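PDB 6LKK: ABC transporter, solute-binding protein from Staphylococcus aureus, which binds glucose 6-phosphate as an extracellular solute-binding lipoprotein and probably acts as its sensor in a two-component signalling system. Local coordinates for residues 110-115 / 123-128. Numbering follows the deposited sequence.
Sequences GDIKIR and PILKGK
Ile112 and Ile114 meet Ile124 and Leu125 in a purely apolar contact made of methyl and methylene groups. Ile112 CD1 lies 4.1 Å from Ile124 CG2, the two side chains crossing at a slant, and 4.3 Å from Leu125 CD2. Deeper in, Ile114 and Leu125 reach toward each other tip to tip, Ile114 CD1 standing 3.9 Å from Leu125 CD1; the same leucine methyl is 4.1 Å from Ile114 CG1. Leu125 CD1 also comes within 4.3 Å of Ile112 CG2, so both isoleucines share the leucine fork. Both segment 110-115 isoleucines place CG1 opposite their carbonyl carbon (chi1 -58° in Ile112, -61° in Ile114) and run on extended, which carries each CD1 out to the far segment. Ile124 differs: its CG1 is turned away from the backbone N (chi1 -171°), yet sits scarcely farther from Ile112 CD1 than CG2 does.

Hydrogen bonds hold each segment's main chain separately. Lys126 N donates to Pro123 O at 3.1 Å, closing the short 3-10 turn that presents Ile124 and Leu125 side by side, and Lys128 N hydrogen-bonds Leu125 O at 2.9 Å across a type II beta turn, in which Gly127 has positive phi. In segment 110-115, side chains from between the segments take part: Arg115 N hydrogen-bonds Asp119 OD2, and Gln122 NE2 hydrogen-bonds Lys113 O.

Tyr183 touches both Ile112 and Leu125, and Leu120 packs on Ile114, extending the apolar cluster. The contact folds the connection between strands 92-105 and 129-132 of this solute-binding protein back on itself, away from the glucose 6-phosphate pocket. Its modest 160 Å² of burial joins two parts of the loop by close packing and hydrophobic burial, without directional bonds between them.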
# COMPACT_ATOMS: atom_id res chain seq x y z
N GLY A 110 -17.18 13.33 -17.35
CA GLY A 110 -18.29 13.43 -18.29
C GLY A 110 -18.81 12.05 -18.64
O GLY A 110 -19.04 11.21 -17.76
N ASP A 111 -18.99 11.80 -19.93
CA ASP A 111 -19.54 10.53 -20.41
C ASP A 111 -18.47 9.47 -20.64
O ASP A 111 -18.80 8.37 -21.09
CB ASP A 111 -20.32 10.76 -21.70
CG ASP A 111 -21.58 11.58 -21.48
OD1 ASP A 111 -22.16 11.50 -20.38
OD2 ASP A 111 -21.98 12.30 -22.42
N ILE A 112 -17.20 9.77 -20.35
CA ILE A 112 -16.13 8.79 -20.54
C ILE A 112 -16.34 7.64 -19.56
O ILE A 112 -16.48 7.86 -18.35
CB ILE A 112 -14.76 9.44 -20.34
CG1 ILE A 112 -14.55 10.61 -21.30
CG2 ILE A 112 -13.65 8.40 -20.53
CD1 ILE A 112 -13.38 11.50 -20.92
N LYS A 113 -16.33 6.42 -20.08
CA LYS A 113 -16.44 5.22 -19.25
C LYS A 113 -15.05 4.73 -18.85
O LYS A 113 -14.18 4.56 -19.71
CB LYS A 113 -17.18 4.11 -19.99
CG LYS A 113 -18.64 4.40 -20.32
CD LYS A 113 -19.39 3.10 -20.61
CE LYS A 113 -20.27 3.17 -21.85
NZ LYS A 113 -20.45 1.82 -22.47
N ILE A 114 -14.86 4.49 -17.56
CA ILE A 114 -13.61 3.94 -17.04
C ILE A 114 -13.98 2.83 -16.06
O ILE A 114 -14.36 3.10 -14.91
CB ILE A 114 -12.73 5.00 -16.37
CG1 ILE A 114 -12.35 6.09 -17.38
CG2 ILE A 114 -11.47 4.36 -15.81
CD1 ILE A 114 -11.66 7.29 -16.79
N ARG A 115 -13.88 1.58 -16.51
CA ARG A 115 -14.16 0.42 -15.68
C ARG A 115 -12.90 -0.33 -15.27
O ARG A 115 -12.99 -1.20 -14.39
CB ARG A 115 -15.08 -0.56 -16.43
CG ARG A 115 -16.56 -0.19 -16.41
CD ARG A 115 -16.86 1.01 -17.30
NE ARG A 115 -18.30 1.29 -17.32
CZ ARG A 115 -19.16 0.77 -18.20
NH1 ARG A 115 -20.44 1.09 -18.12
NH2 ARG A 115 -18.75 -0.06 -19.15
N PRO A 123 -8.21 6.77 -26.48
CA PRO A 123 -7.39 7.91 -26.95
C PRO A 123 -7.69 9.22 -26.25
O PRO A 123 -6.76 10.02 -26.06
CB PRO A 123 -7.73 7.97 -28.44
CG PRO A 123 -8.04 6.57 -28.80
CD PRO A 123 -8.74 5.99 -27.61
N ILE A 124 -8.94 9.48 -25.86
CA ILE A 124 -9.27 10.75 -25.23
C ILE A 124 -8.49 10.96 -23.94
O ILE A 124 -8.33 12.10 -23.48
CB ILE A 124 -10.80 10.84 -24.99
CG1 ILE A 124 -11.20 12.25 -24.55
CG2 ILE A 124 -11.25 9.81 -23.96
CD1 ILE A 124 -11.06 13.30 -25.62
N LEU A 125 -8.00 9.88 -23.33
CA LEU A 125 -7.32 9.95 -22.05
C LEU A 125 -5.80 10.01 -22.17
O LEU A 125 -5.11 10.08 -21.15
CB LEU A 125 -7.70 8.75 -21.19
CG LEU A 125 -9.17 8.68 -20.74
CD1 LEU A 125 -9.46 7.36 -20.05
CD2 LEU A 125 -9.52 9.85 -19.83
N LYS A 126 -5.26 10.00 -23.39
CA LYS A 126 -3.81 9.95 -23.55
C LYS A 126 -3.15 11.15 -22.90
O LYS A 126 -3.58 12.30 -23.09
CB LYS A 126 -3.44 9.89 -25.03
CG LYS A 126 -1.94 9.82 -25.26
CD LYS A 126 -1.60 9.26 -26.63
CE LYS A 126 -0.12 9.42 -26.94
NZ LYS A 126 0.75 8.63 -26.02
N GLY A 127 -2.10 10.90 -22.12
CA GLY A 127 -1.40 11.94 -21.41
C GLY A 127 -2.17 12.59 -20.28
O GLY A 127 -1.65 13.51 -19.65
N LYS A 128 -3.40 12.13 -20.01
CA LYS A 128 -4.23 12.68 -18.95
C LYS A 128 -4.46 11.68 -17.83
O LYS A 128 -5.39 11.83 -17.04
CB LYS A 128 -5.55 13.17 -19.54
CG LYS A 128 -5.37 14.18 -20.66
CD LYS A 128 -6.68 14.75 -21.16
CE LYS A 128 -6.45 15.75 -22.28
NZ LYS A 128 -7.69 16.48 -22.65